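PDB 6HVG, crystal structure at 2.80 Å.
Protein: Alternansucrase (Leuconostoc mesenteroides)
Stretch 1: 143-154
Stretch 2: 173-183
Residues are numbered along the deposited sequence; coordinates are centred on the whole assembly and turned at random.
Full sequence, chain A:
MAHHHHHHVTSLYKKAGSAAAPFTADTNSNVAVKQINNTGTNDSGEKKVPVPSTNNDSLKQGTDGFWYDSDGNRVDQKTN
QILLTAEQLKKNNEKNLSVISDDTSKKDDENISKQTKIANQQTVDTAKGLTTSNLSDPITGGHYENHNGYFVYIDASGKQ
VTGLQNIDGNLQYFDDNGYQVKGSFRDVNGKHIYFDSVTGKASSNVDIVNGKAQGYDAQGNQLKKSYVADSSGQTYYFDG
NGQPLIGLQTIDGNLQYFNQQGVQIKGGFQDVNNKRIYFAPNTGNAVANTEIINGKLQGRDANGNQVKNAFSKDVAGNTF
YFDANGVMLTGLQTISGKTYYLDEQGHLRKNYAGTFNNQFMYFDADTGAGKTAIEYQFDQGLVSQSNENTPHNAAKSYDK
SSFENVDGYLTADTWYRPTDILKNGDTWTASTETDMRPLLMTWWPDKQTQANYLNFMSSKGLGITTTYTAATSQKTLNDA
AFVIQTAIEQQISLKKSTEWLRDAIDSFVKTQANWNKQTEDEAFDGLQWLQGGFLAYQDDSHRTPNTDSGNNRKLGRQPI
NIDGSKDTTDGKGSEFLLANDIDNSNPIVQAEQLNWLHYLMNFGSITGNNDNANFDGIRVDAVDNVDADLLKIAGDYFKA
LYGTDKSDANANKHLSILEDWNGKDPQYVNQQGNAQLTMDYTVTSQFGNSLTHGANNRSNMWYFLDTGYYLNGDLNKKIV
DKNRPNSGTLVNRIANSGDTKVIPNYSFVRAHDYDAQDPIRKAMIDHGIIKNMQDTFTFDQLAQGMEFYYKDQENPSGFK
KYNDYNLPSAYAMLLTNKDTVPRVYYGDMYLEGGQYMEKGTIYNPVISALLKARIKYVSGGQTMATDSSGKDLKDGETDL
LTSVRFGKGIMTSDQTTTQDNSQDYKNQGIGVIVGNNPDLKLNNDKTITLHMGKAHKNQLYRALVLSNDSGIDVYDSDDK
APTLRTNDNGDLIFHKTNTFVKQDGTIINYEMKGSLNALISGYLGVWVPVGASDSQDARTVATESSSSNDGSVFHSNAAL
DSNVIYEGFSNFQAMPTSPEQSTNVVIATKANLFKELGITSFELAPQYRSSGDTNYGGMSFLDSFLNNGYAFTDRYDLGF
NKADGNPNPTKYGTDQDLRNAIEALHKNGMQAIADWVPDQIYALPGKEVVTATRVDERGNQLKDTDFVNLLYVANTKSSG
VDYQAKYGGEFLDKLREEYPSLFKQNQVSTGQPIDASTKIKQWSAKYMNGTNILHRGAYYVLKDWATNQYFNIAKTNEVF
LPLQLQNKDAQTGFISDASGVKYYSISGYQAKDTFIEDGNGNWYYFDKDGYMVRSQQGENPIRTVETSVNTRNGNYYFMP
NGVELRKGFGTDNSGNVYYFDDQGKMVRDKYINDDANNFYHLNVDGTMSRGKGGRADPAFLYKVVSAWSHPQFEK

Stretch 1 143-154: HYENHNGYFVYI
Stretch 2 (173-183) YFDDNGYQVKG

A β-hairpin can hold a neighbouring segment with few direct hydrogen bonds and much side-chain fitting; alternansucrase offers a compact example. Two strands, one reaching His147 and the other starting at Tyr150, form the hairpin, closed by a type I' turn from His147 to Tyr150; Gly149, at phi/psi 85/11, suits a corner where a CB would jam against the preceding carbonyl. Glu145 N donates to Val152 O at 2.8 Å, and Val152 N to Glu145 O at 2.5 Å, both hydrogen bonds.

The second stretch leaves an extended Phe174, makes a type I turn from Asp175 to Gly178, and returns extended through Tyr179 and Gln180. Gly178 (99/2) again has backbone angles that call for glycine, and Asn177 (chi1 p) steadies the exit, its OD1 3.2 Å from Tyr179 N.

In register, Phe151 CA lies 5.3 Å from Gln180 CA, and Val152 CA 5.1 Å from Tyr179 CA, so the paired residues run in opposite order. One weak direct hydrogen bond joins the backbones, Gln180 N to Phe151 O at 2.8 Å and 127°. A water accepts from Tyr153 N (2.8 Å) and donates to Gly178 O (2.6 Å).

Much of the remaining contact is a matter of shape. Tyr179 (chi1 m, chi2 -24°) has the largest area covered. Its ring makes an offset stack with that of Tyr150 (m, -86°), centroids 4.7 Å apart and planes at 9°; Tyr150 CB sits over the Tyr179 face, 3.6 Å from Tyr179 CD1. The branched Val152 (t) sets CG2 between the edge of that ring, 3.8 Å from Tyr179 CD1, and Gly178 O, 3.6 Å away. Deeper, Phe174 (m, 78°) is buried, its CZ 3.8 Å from Tyr153 CB, with Phe151 O at its ring edge, 3.9 Å from Phe174 CE2. Gln180, extended (t, t), brings OE1 to 3.6 Å from Phe151 CB. In all, 477 Å² is buried, summed over both sides.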

# COMPACT_ATOMS: atom_id res chain seq x y z
N HIS A 143 -19.51 3.72 -29.04
CA HIS A 143 -18.71 2.49 -29.17
C HIS A 143 -17.87 2.42 -30.47
O HIS A 143 -18.13 3.15 -31.44
CB HIS A 143 -19.63 1.26 -29.07
CG HIS A 143 -20.65 1.15 -30.17
ND1 HIS A 143 -21.49 2.19 -30.52
CD2 HIS A 143 -20.98 0.12 -30.99
CE1 HIS A 143 -22.28 1.80 -31.50
NE2 HIS A 143 -21.98 0.55 -31.81
N TYR A 144 -16.84 1.57 -30.46
CA TYR A 144 -16.07 1.26 -31.67
C TYR A 144 -16.60 -0.05 -32.23
O TYR A 144 -16.83 -0.98 -31.47
CB TYR A 144 -14.59 1.09 -31.35
CG TYR A 144 -13.81 2.36 -31.20
CD1 TYR A 144 -13.53 2.88 -29.94
CD2 TYR A 144 -13.33 3.04 -32.32
CE1 TYR A 144 -12.80 4.05 -29.79
CE2 TYR A 144 -12.60 4.21 -32.18
CZ TYR A 144 -12.34 4.71 -30.91
OH TYR A 144 -11.61 5.87 -30.74
N GLU A 145 -16.79 -0.14 -33.53
CA GLU A 145 -17.14 -1.41 -34.16
C GLU A 145 -16.12 -1.75 -35.23
O GLU A 145 -15.58 -0.84 -35.86
CB GLU A 145 -18.53 -1.36 -34.79
CG GLU A 145 -19.66 -1.73 -33.85
CD GLU A 145 -20.98 -1.83 -34.56
OE1 GLU A 145 -21.00 -1.77 -35.82
OE2 GLU A 145 -22.01 -1.97 -33.87
N ASN A 146 -15.89 -3.04 -35.43
CA ASN A 146 -15.00 -3.53 -36.46
C ASN A 146 -15.79 -4.19 -37.59
O ASN A 146 -16.50 -5.17 -37.36
CB ASN A 146 -14.00 -4.52 -35.86
CG ASN A 146 -13.19 -5.25 -36.93
OD1 ASN A 146 -13.72 -6.06 -37.69
ND2 ASN A 146 -11.88 -4.97 -36.98
N HIS A 147 -15.66 -3.67 -38.80
CA HIS A 147 -16.31 -4.28 -39.96
C HIS A 147 -15.27 -4.66 -41.01
O HIS A 147 -14.51 -3.80 -41.48
CB HIS A 147 -17.38 -3.35 -40.60
CG HIS A 147 -18.38 -2.81 -39.63
ND1 HIS A 147 -18.90 -1.53 -39.72
CD2 HIS A 147 -18.95 -3.36 -38.53
CE1 HIS A 147 -19.74 -1.32 -38.72
NE2 HIS A 147 -19.78 -2.42 -37.99
N ASN A 148 -15.25 -5.94 -41.38
CA ASN A 148 -14.38 -6.44 -42.45
C ASN A 148 -12.91 -6.12 -42.25
O ASN A 148 -12.21 -5.79 -43.20
CB ASN A 148 -14.86 -5.90 -43.81
CG ASN A 148 -16.36 -6.05 -43.98
OD1 ASN A 148 -17.01 -6.76 -43.22
ND2 ASN A 148 -16.90 -5.40 -45.00
N GLY A 149 -12.45 -6.22 -41.01
CA GLY A 149 -11.07 -5.93 -40.69
C GLY A 149 -10.76 -4.47 -40.43
O GLY A 149 -9.59 -4.08 -40.31
N TYR A 150 -11.79 -3.64 -40.30
CA TYR A 150 -11.58 -2.22 -40.08
C TYR A 150 -12.38 -1.68 -38.91
O TYR A 150 -13.51 -2.11 -38.68
CB TYR A 150 -11.95 -1.45 -41.34
CG TYR A 150 -11.03 -1.73 -42.48
CD1 TYR A 150 -9.84 -1.00 -42.64
CD2 TYR A 150 -11.33 -2.70 -43.42
CE1 TYR A 150 -8.99 -1.24 -43.70
CE2 TYR A 150 -10.49 -2.94 -44.50
CZ TYR A 150 -9.32 -2.21 -44.63
OH TYR A 150 -8.47 -2.44 -45.68
N PHE A 151 -11.79 -0.73 -38.19
CA PHE A 151 -12.48 -0.06 -37.11
C PHE A 151 -13.32 1.12 -37.59
O PHE A 151 -12.84 1.99 -38.32
CB PHE A 151 -11.52 0.39 -36.04
CG PHE A 151 -11.03 -0.74 -35.18
CD1 PHE A 151 -11.61 -0.99 -33.94
CD2 PHE A 151 -10.01 -1.58 -35.62
CE1 PHE A 151 -11.17 -2.04 -33.15
CE2 PHE A 151 -9.56 -2.63 -34.83
CZ PHE A 151 -10.14 -2.86 -33.60
N VAL A 152 -14.58 1.09 -37.19
CA VAL A 152 -15.52 2.18 -37.37
C VAL A 152 -15.82 2.72 -35.96
O VAL A 152 -15.63 2.00 -34.97
CB VAL A 152 -16.80 1.65 -38.06
CG1 VAL A 152 -17.91 2.69 -38.06
CG2 VAL A 152 -16.49 1.23 -39.49
N TYR A 153 -16.25 3.98 -35.88
CA TYR A 153 -16.68 4.57 -34.62
C TYR A 153 -18.08 5.12 -34.78
O TYR A 153 -18.31 5.96 -35.64
CB TYR A 153 -15.76 5.71 -34.17
CG TYR A 153 -16.12 6.25 -32.81
CD1 TYR A 153 -15.68 5.61 -31.65
CD2 TYR A 153 -16.91 7.39 -32.67
CE1 TYR A 153 -16.00 6.10 -30.39
CE2 TYR A 153 -17.24 7.89 -31.42
CZ TYR A 153 -16.78 7.25 -30.28
OH TYR A 153 -17.12 7.76 -29.03
N ILE A 154 -19.01 4.65 -33.94
CA ILE A 154 -20.40 5.09 -33.97
C ILE A 154 -20.70 5.98 -32.77
O ILE A 154 -20.52 5.58 -31.61
CB ILE A 154 -21.38 3.90 -34.05
CG1 ILE A 154 -20.87 2.86 -35.07
CG2 ILE A 154 -22.78 4.38 -34.40
CD1 ILE A 154 -21.87 1.79 -35.44
N TYR A 173 -8.50 9.36 -37.64
CA TYR A 173 -9.07 9.71 -38.96
C TYR A 173 -9.83 8.54 -39.56
O TYR A 173 -9.41 7.40 -39.42
CB TYR A 173 -7.97 10.21 -39.94
CG TYR A 173 -8.51 10.73 -41.27
CD1 TYR A 173 -8.78 9.87 -42.32
CD2 TYR A 173 -8.76 12.10 -41.49
CE1 TYR A 173 -9.28 10.32 -43.53
CE2 TYR A 173 -9.27 12.55 -42.71
CZ TYR A 173 -9.52 11.65 -43.72
OH TYR A 173 -10.03 12.01 -44.95
N PHE A 174 -10.96 8.84 -40.20
CA PHE A 174 -11.76 7.87 -40.94
C PHE A 174 -12.02 8.36 -42.36
O PHE A 174 -12.41 9.50 -42.55
CB PHE A 174 -13.09 7.63 -40.22
CG PHE A 174 -12.93 7.28 -38.77
CD1 PHE A 174 -12.66 8.27 -37.83
CD2 PHE A 174 -13.03 5.96 -38.34
CE1 PHE A 174 -12.48 7.95 -36.50
CE2 PHE A 174 -12.87 5.64 -37.00
CZ PHE A 174 -12.58 6.64 -36.07
N ASP A 175 -11.79 7.50 -43.34
CA ASP A 175 -12.01 7.84 -44.76
C ASP A 175 -13.51 7.99 -45.02
O ASP A 175 -14.29 7.97 -44.07
CB ASP A 175 -11.41 6.75 -45.67
CG ASP A 175 -9.90 6.81 -45.77
OD1 ASP A 175 -9.34 7.93 -45.86
OD2 ASP A 175 -9.26 5.73 -45.81
N ASP A 176 -13.91 8.14 -46.29
CA ASP A 176 -15.34 8.32 -46.65
C ASP A 176 -16.28 7.13 -46.32
O ASP A 176 -17.46 7.34 -45.99
CB ASP A 176 -15.50 8.71 -48.13
CG ASP A 176 -14.90 10.09 -48.47
OD1 ASP A 176 -14.62 10.34 -49.66
OD2 ASP A 176 -14.69 10.93 -47.57
N ASN A 177 -15.77 5.90 -46.39
CA ASN A 177 -16.55 4.71 -45.97
C ASN A 177 -16.70 4.55 -44.44
O ASN A 177 -17.49 3.72 -44.00
CB ASN A 177 -15.99 3.42 -46.59
CG ASN A 177 -14.47 3.27 -46.43
OD1 ASN A 177 -13.86 3.85 -45.52
ND2 ASN A 177 -13.87 2.49 -47.31
N GLY A 178 -15.95 5.34 -43.66
CA GLY A 178 -16.07 5.34 -42.19
C GLY A 178 -15.00 4.51 -41.50
O GLY A 178 -14.98 4.38 -40.27
N TYR A 179 -14.10 3.94 -42.30
CA TYR A 179 -13.03 3.10 -41.77
C TYR A 179 -11.92 3.95 -41.18
O TYR A 179 -11.68 5.08 -41.63
CB TYR A 179 -12.45 2.19 -42.86
CG TYR A 179 -13.42 1.16 -43.41
CD1 TYR A 179 -14.51 0.71 -42.65
CD2 TYR A 179 -13.22 0.59 -44.66
CE1 TYR A 179 -15.37 -0.25 -43.14
CE2 TYR A 179 -14.09 -0.37 -45.16
CZ TYR A 179 -15.16 -0.79 -44.39
OH TYR A 179 -16.04 -1.74 -44.86
N GLN A 180 -11.26 3.41 -40.18
CA GLN A 180 -10.18 4.11 -39.52
C GLN A 180 -8.86 3.79 -40.18
O GLN A 180 -8.57 2.63 -40.49
CB GLN A 180 -10.12 3.75 -38.04
CG GLN A 180 -9.00 4.44 -37.29
CD GLN A 180 -8.97 4.07 -35.81
OE1 GLN A 180 -9.91 3.48 -35.29
NE2 GLN A 180 -7.88 4.45 -35.13
N VAL A 181 -8.06 4.83 -40.37
CA VAL A 181 -6.78 4.76 -41.06
C VAL A 181 -5.65 4.60 -40.07
O VAL A 181 -5.58 5.32 -39.10
CB VAL A 181 -6.53 6.03 -41.88
CG1 VAL A 181 -5.21 5.95 -42.62
CG2 VAL A 181 -7.67 6.25 -42.87
N LYS A 182 -4.76 3.65 -40.34
CA LYS A 182 -3.61 3.38 -39.50
C LYS A 182 -2.36 3.21 -40.35
O LYS A 182 -2.37 2.59 -41.41
CB LYS A 182 -3.85 2.12 -38.70
CG LYS A 182 -4.82 2.32 -37.58
CD LYS A 182 -5.06 1.05 -36.79
CE LYS A 182 -6.29 1.17 -35.89
NZ LYS A 182 -6.48 -0.09 -35.12
N GLY A 183 -1.27 3.79 -39.86
CA GLY A 183 0.03 3.70 -40.52
C GLY A 183 0.08 4.36 -41.89
O GLY A 183 0.84 3.96 -42.74
O HOH W 1 -16.18 5.56 -38.24